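Lipolytic protein G-D-S-L family (Chitinophaga pinensis, PDB 4Q7Q) probably hydrolyses ester bonds as a lipase or acylhydrolase of the GDSL (SGNH hydrolase) family, though its substrate is unknown. Local coordinates at residues G26-K31 / V136-A141; Q131-V136 / P209-I214; G201-Y206 / E219-P224. All coordinates share one frame; numbering follows the deposited sequence.

Contact 1 (G26-K31 / V136-A141); sequences GNRVSK and VYIADA
Van der Waals contact between I138 and R28 carries this meeting: the CD1 methyl of I138 sits over one face of the R28 guanidinium, 3.8 Å from CZ and centred on the group. NE lies 3.9 Å from the same CD1, and CG of R28 is 4.1 Å from it, so the methyl covers the flat group and the start of the arm that carries it. I138 reaches across because CG1 is anti to the backbone N (chi1 -158°) and CD1 continues the extended chain. The second van der Waals touch is to backbone: CA of G26 lies 4.3 Å from I138 CD1.

Polar interactions are made outside this pair. R28 NH1 donates to the carbonyl oxygen of Y225, which helps fix the guanidinium while I138 covers one face. Within 136-141, D140 N bonds to Y137 O at 3.1 Å, closing a type I beta turn with I138 at its second position.

Thus an isoleucine methyl from a type I turn lies over one face of an arginine guanidinium at the surface. It joins the loop between helices 14-17 and 33-40 to the 135-145 hairpin, with the I138 side chain near, but not touching, a possible Ser-His-Asp triad (S14, H238, D235) of the SGNH hydrolase fold.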
ATOM      1  N   GLY A  26       4.331  15.118  -6.085  1.00 23.38           N
ATOM      2  CA  GLY A  26       5.268  16.195  -6.355  1.00 25.16           C
ATOM      3  C   GLY A  26       6.041  15.917  -7.633  1.00 26.55           C
ATOM      4  O   GLY A  26       7.161  16.406  -7.825  1.00 27.73           O
ATOM      5  N   ASN A  27       5.433  15.113  -8.501  1.00 26.69           N
ATOM      6  CA  ASN A  27       6.064  14.640  -9.731  1.00 27.79           C
ATOM      7  C   ASN A  27       7.371  13.877  -9.506  1.00 26.85           C
ATOM      8  O   ASN A  27       8.226  13.822 -10.392  1.00 28.13           O
ATOM      9  CB  ASN A  27       6.242  15.785 -10.731  1.00 31.78           C
ATOM     10  CG  ASN A  27       4.933  16.451 -11.072  1.00 34.93           C
ATOM     11  OD1 ASN A  27       4.039  15.825 -11.643  1.00 35.11           O
ATOM     12  ND2 ASN A  27       4.804  17.724 -10.715  1.00 37.13           N
ATOM     13  N   ARG A  28       7.512  13.287  -8.322  1.00 24.36           N
ATOM     14  CA  ARG A  28       8.649  12.425  -8.022  1.00 24.65           C
ATOM     15  C   ARG A  28       8.510  11.083  -8.724  1.00 24.68           C
ATOM     16  O   ARG A  28       9.493  10.365  -8.905  1.00 25.24           O
ATOM     17  CB  ARG A  28       8.776  12.189  -6.514  1.00 26.80           C
ATOM     18  CG  ARG A  28       9.032  13.441  -5.690  1.00 30.15           C
ATOM     19  CD  ARG A  28      10.379  13.404  -4.996  1.00 33.06           C
ATOM     20  NE  ARG A  28      10.651  14.669  -4.324  1.00 34.34           N
ATOM     21  CZ  ARG A  28      10.935  14.800  -3.032  1.00 35.64           C
ATOM     22  NH1 ARG A  28      11.007  13.732  -2.249  1.00 35.94           N
ATOM     23  NH2 ARG A  28      11.169  16.006  -2.528  1.00 35.75           N
ATOM     24  N   VAL A  29       7.282  10.746  -9.107  1.00 22.92           N
ATOM     25  CA  VAL A  29       6.987   9.475  -9.765  1.00 23.00           C
ATOM     26  C   VAL A  29       6.489   9.724 -11.186  1.00 23.46           C
ATOM     27  O   VAL A  29       5.698  10.639 -11.416  1.00 23.97           O
ATOM     28  CB  VAL A  29       5.903   8.703  -8.979  1.00 23.22           C
ATOM     29  CG1 VAL A  29       5.503   7.416  -9.702  1.00 22.86           C
ATOM     30  CG2 VAL A  29       6.384   8.415  -7.566  1.00 23.49           C
ATOM     31  N   SER A  30       6.940   8.909 -12.135  1.00 23.21           N
ATOM     32  CA  SER A  30       6.505   9.062 -13.525  1.00 23.63           C
ATOM     33  C   SER A  30       5.556   7.946 -13.986  1.00 22.66           C
ATOM     34  O   SER A  30       4.767   8.143 -14.905  1.00 22.47           O
ATOM     35  CB  SER A  30       7.704   9.185 -14.470  1.00 26.15           C
ATOM     36  OG  SER A  30       8.450   7.984 -14.514  1.00 27.92           O
ATOM     37  N   LYS A  31       5.632   6.783 -13.347  1.00 21.85           N
ATOM     38  CA  LYS A  31       4.734   5.679 -13.677  1.00 21.10           C
ATOM     39  C   LYS A  31       4.399   4.883 -12.424  1.00 19.75           C
ATOM     40  O   LYS A  31       5.293   4.383 -11.741  1.00 19.83           O
ATOM     41  CB  LYS A  31       5.350   4.746 -14.731  1.00 23.56           C
ATOM     42  CG  LYS A  31       5.472   5.324 -16.148  1.00 25.92           C
ATOM     43  CD  LYS A  31       6.047   4.292 -17.115  1.00 27.61           C
ATOM     44  CE  LYS A  31       6.237   4.880 -18.504  1.00 32.08           C
ATOM     45  NZ  LYS A  31       6.750   3.880 -19.486  1.00 34.17           N
ATOM     46  N   VAL A 136       6.640  11.390   5.686  1.00 17.00           N
ATOM     47  CA  VAL A 136       6.349  12.815   5.793  1.00 17.22           C
ATOM     48  C   VAL A 136       5.639  13.256   4.519  1.00 17.35           C
ATOM     49  O   VAL A 136       6.170  13.101   3.424  1.00 18.44           O
ATOM     50  CB  VAL A 136       7.620  13.658   6.008  1.00 17.85           C
ATOM     51  CG1 VAL A 136       7.244  15.108   6.238  1.00 18.70           C
ATOM     52  CG2 VAL A 136       8.413  13.134   7.189  1.00 18.51           C
ATOM     53  N   TYR A 137       4.422  13.774   4.662  1.00 18.11           N
ATOM     54  CA  TYR A 137       3.610  14.156   3.514  1.00 19.41           C
ATOM     55  C   TYR A 137       4.240  15.321   2.746  1.00 20.08           C
ATOM     56  O   TYR A 137       4.526  16.377   3.313  1.00 20.55           O
ATOM     57  CB  TYR A 137       2.199  14.527   3.979  1.00 19.44           C
ATOM     58  CG  TYR A 137       1.220  14.816   2.862  1.00 19.84           C
ATOM     59  CD1 TYR A 137       1.304  14.150   1.644  1.00 20.35           C
ATOM     60  CD2 TYR A 137       0.209  15.754   3.028  1.00 21.36           C
ATOM     61  CE1 TYR A 137       0.412  14.413   0.623  1.00 23.12           C
ATOM     62  CE2 TYR A 137      -0.694  16.021   2.010  1.00 23.43           C
ATOM     63  CZ  TYR A 137      -0.586  15.348   0.804  1.00 23.74           C
ATOM     64  OH  TYR A 137      -1.477  15.606  -0.215  1.00 25.64           O
ATOM     65  N   ILE A 138       4.440  15.125   1.447  1.00 21.23           N
ATOM     66  CA  ILE A 138       5.125  16.106   0.618  1.00 23.57           C
ATOM     67  C   ILE A 138       4.386  17.449   0.516  1.00 25.62           C
ATOM     68  O   ILE A 138       5.008  18.492   0.283  1.00 28.54           O
ATOM     69  CB  ILE A 138       5.435  15.519  -0.787  1.00 24.04           C
ATOM     70  CG1 ILE A 138       6.581  16.282  -1.448  1.00 26.13           C
ATOM     71  CG2 ILE A 138       4.194  15.498  -1.675  1.00 23.72           C
ATOM     72  CD1 ILE A 138       7.219  15.529  -2.602  1.00 28.05           C
ATOM     73  N   ALA A 139       3.068  17.434   0.713  1.00 25.49           N
ATOM     74  CA  ALA A 139       2.284  18.664   0.606  1.00 26.68           C
ATOM     75  C   ALA A 139       2.025  19.325   1.960  1.00 27.85           C
ATOM     76  O   ALA A 139       1.513  20.447   2.017  1.00 29.03           O
ATOM     77  CB  ALA A 139       0.966  18.407  -0.132  1.00 27.14           C
ATOM     78  N   ASP A 140       2.382  18.634   3.042  1.00 27.64           N
ATOM     79  CA  ASP A 140       2.177  19.149   4.397  1.00 28.16           C
ATOM     80  C   ASP A 140       2.928  18.284   5.404  1.00 26.37           C
ATOM     81  O   ASP A 140       2.429  17.248   5.834  1.00 25.20           O
ATOM     82  CB  ASP A 140       0.683  19.168   4.744  1.00 31.64           C
ATOM     83  CG  ASP A 140       0.396  19.827   6.086  1.00 35.19           C
ATOM     84  OD1 ASP A 140       1.348  20.153   6.831  1.00 35.69           O
ATOM     85  OD2 ASP A 140      -0.795  20.016   6.401  1.00 37.62           O
ATOM     86  N   ALA A 141       4.117  18.731   5.797  1.00 26.05           N
ATOM     87  CA  ALA A 141       4.993  17.942   6.660  1.00 24.66           C
ATOM     88  C   ALA A 141       4.461  17.702   8.073  1.00 24.20           C
ATOM     89  O   ALA A 141       5.003  16.868   8.797  1.00 23.40           O
ATOM     90  CB  ALA A 141       6.389  18.568   6.712  1.00 25.17           C
TER

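Contact 2 (Q131-V136 / P209-I214); sequences QRNDFV and PAFVNI
The F211 ring meets N133 at its edge, where OD1 lies near the ring plane, 3.4 Å from CZ, while the D134 carboxylate approaches obliquely, OD2 being 3.6 Å from CE1. Neither flat group stacks on the ring: the N133 amide is turned 55° from it and the D134 carboxylate by a similar amount. In the SGNH hydrolase fold of this protein, the contact lies away from the central parallel sheet and joins a short 3-10 segment, 210-213, to the chain entering strand 135-136.

N133 OD1 faces CZ and CE1, where the slightly positive C-H edge makes its approach probably favourable; D134 OD2 comes obliquely to CE1 and CD1. F211 gets there with CG between its backbone N and carbonyl carbon (chi1 74°), which sends the ring from the 3-10 turn towards N133 and D134. K193 and L195 of strand 193-196 also pack on the ring.

The polar groups are buried but well supplied with partners. D134 OD2 forms a salt bridge with K193, and OD1 accepts from Y149 OH and from the backbone N of G147; the lysine would probably favour a charged carboxylate. N133 ND2 donates to the L186 carbonyl oxygen, which helps fix the turn of the amide. That orientation leaves OD1 to accept D134 N at 2.8 Å, in the carbonyl plane, with an N-H...O angle of 145°.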
ATOM      1  N   GLN A 131       6.349  -2.736   3.557  1.00 14.04           N
ATOM      2  CA  GLN A 131       6.960  -2.064   4.694  1.00 14.55           C
ATOM      3  C   GLN A 131       7.044  -0.568   4.408  1.00 15.48           C
ATOM      4  O   GLN A 131       6.985  -0.124   3.252  1.00 15.83           O
ATOM      5  CB  GLN A 131       8.326  -2.665   5.015  1.00 16.68           C
ATOM      6  CG  GLN A 131       8.200  -4.103   5.483  1.00 17.59           C
ATOM      7  CD  GLN A 131       9.505  -4.707   5.941  1.00 19.77           C
ATOM      8  OE1 GLN A 131      10.204  -4.148   6.792  1.00 21.24           O
ATOM      9  NE2 GLN A 131       9.832  -5.869   5.396  1.00 22.93           N
ATOM     10  N   ARG A 132       7.134   0.214   5.467  1.00 14.44           N
ATOM     11  CA  ARG A 132       7.169   1.659   5.325  1.00 14.71           C
ATOM     12  C   ARG A 132       8.119   2.247   6.341  1.00 14.07           C
ATOM     13  O   ARG A 132       8.166   1.804   7.495  1.00 15.57           O
ATOM     14  CB  ARG A 132       5.765   2.245   5.519  1.00 14.10           C
ATOM     15  CG  ARG A 132       5.027   1.735   6.740  1.00 14.05           C
ATOM     16  CD  ARG A 132       3.584   2.202   6.777  1.00 13.99           C
ATOM     17  NE  ARG A 132       3.462   3.620   7.107  1.00 13.94           N
ATOM     18  CZ  ARG A 132       2.310   4.280   7.143  1.00 14.07           C
ATOM     19  NH1 ARG A 132       1.172   3.650   6.846  1.00 14.83           N
ATOM     20  NH2 ARG A 132       2.293   5.564   7.471  1.00 15.81           N
ATOM     21  N   ASN A 133       8.909   3.223   5.919  1.00 13.98           N
ATOM     22  CA  ASN A 133       9.724   3.932   6.889  1.00 15.29           C
ATOM     23  C   ASN A 133       8.996   5.187   7.349  1.00 15.23           C
ATOM     24  O   ASN A 133       7.801   5.327   7.082  1.00 16.05           O
ATOM     25  CB  ASN A 133      11.131   4.216   6.364  1.00 15.89           C
ATOM     26  CG  ASN A 133      12.175   4.032   7.436  1.00 15.99           C
ATOM     27  OD1 ASN A 133      11.991   4.486   8.561  1.00 16.37           O
ATOM     28  ND2 ASN A 133      13.262   3.339   7.109  1.00 18.69           N
ATOM     29  N   ASP A 134       9.689   6.075   8.057  1.00 15.24           N
ATOM     30  CA  ASP A 134       9.067   7.314   8.513  1.00 17.19           C
ATOM     31  C   ASP A 134       8.472   8.041   7.315  1.00 17.51           C
ATOM     32  O   ASP A 134       9.159   8.294   6.327  1.00 18.67           O
ATOM     33  CB  ASP A 134      10.101   8.228   9.174  1.00 17.86           C
ATOM     34  CG  ASP A 134      10.533   7.750  10.546  1.00 18.11           C
ATOM     35  OD1 ASP A 134      10.114   6.664  10.996  1.00 18.14           O
ATOM     36  OD2 ASP A 134      11.310   8.485  11.178  1.00 19.81           O
ATOM     37  N   PHE A 135       7.192   8.373   7.415  1.00 15.88           N
ATOM     38  CA  PHE A 135       6.479   9.059   6.352  1.00 16.31           C
ATOM     39  C   PHE A 135       6.354  10.537   6.668  1.00 16.01           C
ATOM     40  O   PHE A 135       6.016  10.899   7.793  1.00 17.43           O
ATOM     41  CB  PHE A 135       5.085   8.447   6.218  1.00 16.78           C
ATOM     42  CG  PHE A 135       4.099   9.313   5.478  1.00 16.54           C
ATOM     43  CD1 PHE A 135       4.264   9.569   4.131  1.00 17.36           C
ATOM     44  CD2 PHE A 135       2.999   9.855   6.129  1.00 17.03           C
ATOM     45  CE1 PHE A 135       3.352  10.356   3.441  1.00 16.80           C
ATOM     46  CE2 PHE A 135       2.081  10.634   5.446  1.00 17.74           C
ATOM     47  CZ  PHE A 135       2.260  10.890   4.098  1.00 16.79           C
ATOM     48  N   VAL A 136       6.640  11.390   5.686  1.00 17.00           N
ATOM     49  CA  VAL A 136       6.349  12.815   5.793  1.00 17.22           C
ATOM     50  C   VAL A 136       5.639  13.256   4.519  1.00 17.35           C
ATOM     51  O   VAL A 136       6.170  13.101   3.424  1.00 18.44           O
ATOM     52  CB  VAL A 136       7.620  13.658   6.008  1.00 17.85           C
ATOM     53  CG1 VAL A 136       7.244  15.108   6.238  1.00 18.70           C
ATOM     54  CG2 VAL A 136       8.413  13.134   7.189  1.00 18.51           C
ATOM     55  N   PRO A 209      19.486   3.347  10.197  1.00 18.14           N
ATOM     56  CA  PRO A 209      18.533   3.701  11.252  1.00 17.69           C
ATOM     57  C   PRO A 209      18.896   4.958  12.054  1.00 18.46           C
ATOM     58  O   PRO A 209      18.182   5.285  13.001  1.00 20.42           O
ATOM     59  CB  PRO A 209      18.588   2.474  12.163  1.00 18.54           C
ATOM     60  CG  PRO A 209      20.012   2.061  12.087  1.00 19.98           C
ATOM     61  CD  PRO A 209      20.406   2.283  10.646  1.00 19.89           C
ATOM     62  N   ALA A 210      19.956   5.665  11.720  1.00 18.14           N
ATOM     63  CA  ALA A 210      20.300   6.860  12.475  1.00 18.20           C
ATOM     64  C   ALA A 210      19.159   7.843  12.633  1.00 18.50           C
ATOM     65  O   ALA A 210      18.979   8.388  13.659  1.00 20.40           O
ATOM     66  CB  ALA A 210      21.499   7.563  11.818  1.00 18.19           C
ATOM     67  N   PHE A 211      18.412   8.060  11.582  1.00 18.19           N
ATOM     68  CA  PHE A 211      17.366   9.057  11.597  1.00 19.18           C
ATOM     69  C   PHE A 211      16.241   8.795  12.586  1.00 20.54           C
ATOM     70  O   PHE A 211      15.574   9.679  12.940  1.00 22.90           O
ATOM     71  CB  PHE A 211      16.878   9.477  10.205  1.00 18.36           C
ATOM     72  CG  PHE A 211      16.006   8.472   9.463  1.00 17.80           C
ATOM     73  CD1 PHE A 211      14.790   8.063   9.948  1.00 18.92           C
ATOM     74  CD2 PHE A 211      16.374   8.040   8.231  1.00 16.48           C
ATOM     75  CE1 PHE A 211      14.019   7.191   9.232  1.00 19.65           C
ATOM     76  CE2 PHE A 211      15.598   7.181   7.511  1.00 16.85           C
ATOM     77  CZ  PHE A 211      14.411   6.766   8.015  1.00 18.88           C
ATOM     78  N   VAL A 212      16.102   7.575  13.027  1.00 21.04           N
ATOM     79  CA  VAL A 212      15.100   7.262  14.038  1.00 22.87           C
ATOM     80  C   VAL A 212      15.386   7.969  15.331  1.00 23.22           C
ATOM     81  O   VAL A 212      14.487   8.265  16.052  1.00 24.60           O
ATOM     82  CB  VAL A 212      14.971   5.765  14.285  1.00 23.35           C
ATOM     83  CG1 VAL A 212      13.849   5.476  15.260  1.00 26.16           C
ATOM     84  CG2 VAL A 212      14.694   5.073  12.989  1.00 23.86           C
ATOM     85  N   ASN A 213      16.643   8.293  15.567  1.00 24.28           N
ATOM     86  CA  ASN A 213      17.076   8.931  16.810  1.00 24.69           C
ATOM     87  C   ASN A 213      17.143  10.455  16.757  1.00 25.04           C
ATOM     88  O   ASN A 213      17.480  11.094  17.756  1.00 28.53           O
ATOM     89  CB  ASN A 213      18.447   8.398  17.226  1.00 26.90           C
ATOM     90  CG  ASN A 213      18.503   6.887  17.250  1.00 30.88           C
ATOM     91  OD1 ASN A 213      19.336   6.275  16.578  1.00 33.29           O
ATOM     92  ND2 ASN A 213      17.617   6.274  18.022  1.00 32.20           N
ATOM     93  N   ILE A 214      16.840  11.036  15.602  1.00 22.86           N
ATOM     94  CA  ILE A 214      16.949  12.485  15.441  1.00 23.02           C
ATOM     95  C   ILE A 214      15.555  13.083  15.312  1.00 22.79           C
ATOM     96  O   ILE A 214      14.768  12.643  14.472  1.00 25.63           O
ATOM     97  CB  ILE A 214      17.795  12.863  14.197  1.00 22.16           C
ATOM     98  CG1 ILE A 214      19.148  12.137  14.212  1.00 21.37           C
ATOM     99  CG2 ILE A 214      17.994  14.374  14.125  1.00 22.90           C
ATOM    100  CD1 ILE A 214      20.055  12.574  15.340  1.00 21.03           C
TER

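Contact 3 (G201-Y206 / E219-P224); sequences GKYVNY and ENNEYP
A surface contact built on one hydrogen bond joins the beta hairpin of strands 193-196 and 203-206 to the following loop, far from the central parallel sheet of the SGNH hydrolase fold. Y203, from segment 201-206, lays its ring across to N221 and E222. Its OH accepts the backbone N of E222 at 2.8 Å, with a nearly straight N-H...O angle of 166°.

E222 also reaches over the rim of the ring. Its CG comes within 3.2 Å of Y203 OH, and OE1 overhangs one face at the rim, 3.7 Å from CZ, with the carboxylate plane only 18° from the ring's. H194, on the partner strand, binds E222 OE1 through NE2 and also stacks with the Y203 ring, tying both residues to the hairpin.

N221 instead meets the ring's edge, ND2 being in the ring plane and 3.6 Å from CE1, with the amide turned 80° from it. The CG of N221 is anti to the backbone N, swinging the amide back toward strand 193-196, where OD1 accepts K196 N and ND2 donates to H194 O. The same ND2 also donates to E222 O at 2.7 Å, on a lone pair and nearly in the amide plane of N221.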
ATOM      1  N   GLY A 201      22.283  22.727  15.357  1.00 20.76           N
ATOM      2  CA  GLY A 201      21.271  23.343  14.518  1.00 21.51           C
ATOM      3  C   GLY A 201      21.559  23.307  13.027  1.00 21.94           C
ATOM      4  O   GLY A 201      20.827  23.905  12.240  1.00 24.53           O
ATOM      5  N   LYS A 202      22.616  22.603  12.632  1.00 20.83           N
ATOM      6  CA  LYS A 202      22.988  22.509  11.224  1.00 21.36           C
ATOM      7  C   LYS A 202      22.380  21.265  10.583  1.00 21.71           C
ATOM      8  O   LYS A 202      22.221  20.239  11.234  1.00 21.65           O
ATOM      9  CB  LYS A 202      24.513  22.456  11.073  1.00 23.55           C
ATOM     10  CG  LYS A 202      25.263  23.626  11.721  1.00 26.29           C
ATOM     11  CD  LYS A 202      26.765  23.412  11.669  1.00 28.61           C
ATOM     12  N   TYR A 203      22.060  21.351   9.295  1.00 20.36           N
ATOM     13  CA  TYR A 203      21.482  20.213   8.590  1.00 20.30           C
ATOM     14  C   TYR A 203      22.486  19.104   8.336  1.00 18.29           C
ATOM     15  O   TYR A 203      23.644  19.355   7.986  1.00 19.42           O
ATOM     16  CB  TYR A 203      20.840  20.648   7.275  1.00 20.92           C
ATOM     17  CG  TYR A 203      19.478  21.278   7.464  1.00 22.91           C
ATOM     18  CD1 TYR A 203      18.350  20.490   7.636  1.00 24.44           C
ATOM     19  CD2 TYR A 203      19.326  22.654   7.491  1.00 23.30           C
ATOM     20  CE1 TYR A 203      17.108  21.054   7.815  1.00 24.47           C
ATOM     21  CE2 TYR A 203      18.087  23.230   7.672  1.00 24.18           C
ATOM     22  CZ  TYR A 203      16.979  22.423   7.829  1.00 24.49           C
ATOM     23  OH  TYR A 203      15.738  22.989   8.010  1.00 27.44           O
ATOM     24  N   VAL A 204      22.016  17.873   8.513  1.00 17.28           N
ATOM     25  CA  VAL A 204      22.807  16.667   8.308  1.00 17.33           C
ATOM     26  C   VAL A 204      21.957  15.608   7.584  1.00 17.96           C
ATOM     27  O   VAL A 204      20.754  15.491   7.841  1.00 19.15           O
ATOM     28  CB  VAL A 204      23.315  16.117   9.670  1.00 17.42           C
ATOM     29  CG1 VAL A 204      23.942  14.748   9.518  1.00 17.97           C
ATOM     30  CG2 VAL A 204      24.298  17.092  10.315  1.00 18.70           C
ATOM     31  N   ASN A 205      22.575  14.864   6.668  1.00 16.73           N
ATOM     32  CA  ASN A 205      21.934  13.703   6.054  1.00 17.24           C
ATOM     33  C   ASN A 205      22.067  12.483   6.956  1.00 16.70           C
ATOM     34  O   ASN A 205      23.155  11.916   7.087  1.00 16.75           O
ATOM     35  CB  ASN A 205      22.529  13.401   4.670  1.00 18.45           C
ATOM     36  CG  ASN A 205      24.037  13.122   4.714  1.00 20.52           C
ATOM     37  OD1 ASN A 205      24.803  13.883   5.302  1.00 20.77           O
ATOM     38  ND2 ASN A 205      24.459  12.022   4.095  1.00 20.08           N
ATOM     39  N   TYR A 206      20.961  12.078   7.580  1.00 17.34           N
ATOM     40  CA  TYR A 206      20.957  10.895   8.435  1.00 15.11           C
ATOM     41  C   TYR A 206      20.275   9.724   7.740  1.00 15.47           C
ATOM     42  O   TYR A 206      19.064   9.752   7.521  1.00 17.08           O
ATOM     43  CB  TYR A 206      20.203  11.161   9.736  1.00 16.18           C
ATOM     44  CG  TYR A 206      20.852  12.155  10.674  1.00 16.92           C
ATOM     45  CD1 TYR A 206      21.904  11.780  11.509  1.00 17.24           C
ATOM     46  CD2 TYR A 206      20.400  13.467  10.739  1.00 17.39           C
ATOM     47  CE1 TYR A 206      22.489  12.691  12.381  1.00 17.52           C
ATOM     48  CE2 TYR A 206      20.971  14.379  11.606  1.00 17.73           C
ATOM     49  CZ  TYR A 206      22.020  13.988  12.420  1.00 17.94           C
ATOM     50  OH  TYR A 206      22.586  14.896  13.284  1.00 19.10           O
ATOM     51  N   GLU A 219       8.013  22.442  11.913  1.00 37.57           N
ATOM     52  CA  GLU A 219       7.986  23.898  11.980  1.00 39.40           C
ATOM     53  C   GLU A 219       9.397  24.481  11.972  1.00 40.38           C
ATOM     54  O   GLU A 219       9.593  25.644  11.629  1.00 41.18           O
ATOM     55  CB  GLU A 219       7.225  24.369  13.223  1.00 40.13           C
ATOM     56  N   ASN A 220      10.376  23.662  12.354  1.00 40.38           N
ATOM     57  CA  ASN A 220      11.773  24.080  12.390  1.00 40.71           C
ATOM     58  C   ASN A 220      12.664  23.084  11.643  1.00 39.37           C
ATOM     59  O   ASN A 220      13.673  22.614  12.172  1.00 42.32           O
ATOM     60  CB  ASN A 220      12.240  24.255  13.841  1.00 42.80           C
ATOM     61  CG  ASN A 220      13.653  24.811  13.948  1.00 45.20           C
ATOM     62  OD1 ASN A 220      13.908  25.969  13.615  1.00 47.60           O
ATOM     63  ND2 ASN A 220      14.578  23.984  14.427  1.00 44.64           N
ATOM     64  N   ASN A 221      12.275  22.762  10.412  1.00 34.98           N
ATOM     65  CA  ASN A 221      13.024  21.834   9.572  1.00 32.08           C
ATOM     66  C   ASN A 221      12.422  21.820   8.173  1.00 31.35           C
ATOM     67  O   ASN A 221      11.216  21.620   8.018  1.00 31.93           O
ATOM     68  CB  ASN A 221      12.982  20.418  10.166  1.00 30.11           C
ATOM     69  CG  ASN A 221      14.155  19.549   9.730  1.00 28.17           C
ATOM     70  OD1 ASN A 221      15.030  19.225  10.536  1.00 26.83           O
ATOM     71  ND2 ASN A 221      14.156  19.133   8.464  1.00 25.92           N
ATOM     72  N   GLU A 222      13.258  22.031   7.158  1.00 29.82           N
ATOM     73  CA  GLU A 222      12.832  21.911   5.766  1.00 29.49           C
ATOM     74  C   GLU A 222      12.306  20.502   5.519  1.00 26.49           C
ATOM     75  O   GLU A 222      12.515  19.611   6.344  1.00 25.30           O
ATOM     76  CB  GLU A 222      14.009  22.192   4.830  1.00 32.76           C
ATOM     77  CG  GLU A 222      14.643  23.557   5.028  1.00 35.79           C
ATOM     78  CD  GLU A 222      16.004  23.671   4.368  1.00 37.95           C
ATOM     79  OE1 GLU A 222      16.637  22.624   4.112  1.00 39.29           O
ATOM     80  OE2 GLU A 222      16.440  24.811   4.104  1.00 38.89           O
ATOM     81  N   TYR A 223      11.628  20.298   4.392  1.00 24.37           N
ATOM     82  CA  TYR A 223      11.101  18.974   4.064  1.00 23.32           C
ATOM     83  C   TYR A 223      12.241  17.969   4.069  1.00 23.04           C
ATOM     84  O   TYR A 223      13.238  18.159   3.379  1.00 24.59           O
ATOM     85  CB  TYR A 223      10.401  18.981   2.709  1.00 23.59           C
ATOM     86  CG  TYR A 223       9.747  17.652   2.396  1.00 22.36           C
ATOM     87  CD1 TYR A 223       8.614  17.230   3.094  1.00 21.73           C
ATOM     88  CD2 TYR A 223      10.264  16.812   1.418  1.00 21.93           C
ATOM     89  CE1 TYR A 223       8.018  16.016   2.824  1.00 22.69           C
ATOM     90  CE2 TYR A 223       9.671  15.590   1.140  1.00 22.47           C
ATOM     91  CZ  TYR A 223       8.546  15.202   1.846  1.00 23.06           C
ATOM     92  OH  TYR A 223       7.956  13.989   1.578  1.00 23.38           O
ATOM     93  N   PRO A 224      12.114  16.908   4.876  1.00 21.43           N
ATOM     94  CA  PRO A 224      13.278  16.055   5.153  1.00 20.67           C
ATOM     95  C   PRO A 224      13.600  15.019   4.069  1.00 20.97           C
ATOM     96  O   PRO A 224      14.600  14.307   4.196  1.00 20.48           O
ATOM     97  CB  PRO A 224      12.886  15.359   6.456  1.00 20.85           C
ATOM     98  CG  PRO A 224      11.385  15.285   6.387  1.00 22.13           C
ATOM     99  CD  PRO A 224      10.961  16.572   5.730  1.00 21.80           C
TER

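How the contacts relate
From the N terminus, contact 1 comes first: it closes a long excursion through much of the central sheet, linking the loop after helix 14-17 to the turn after strand 135-136. Contact 2 starts just before that turn, sharing V136, and crosses contact 1 along the chain before ending on the 3-10 segment 210-213. Contact 3 opens after contact 1 has closed and spans a short loop, crossing contact 2. The three meet around Y223, whose OH lies 2.7 Å from V136 O, a probable hydrogen bond, and whose ring packs against I138. Y206 adds packing on F211 and I214, joining the 193-206 hairpin to contact 2.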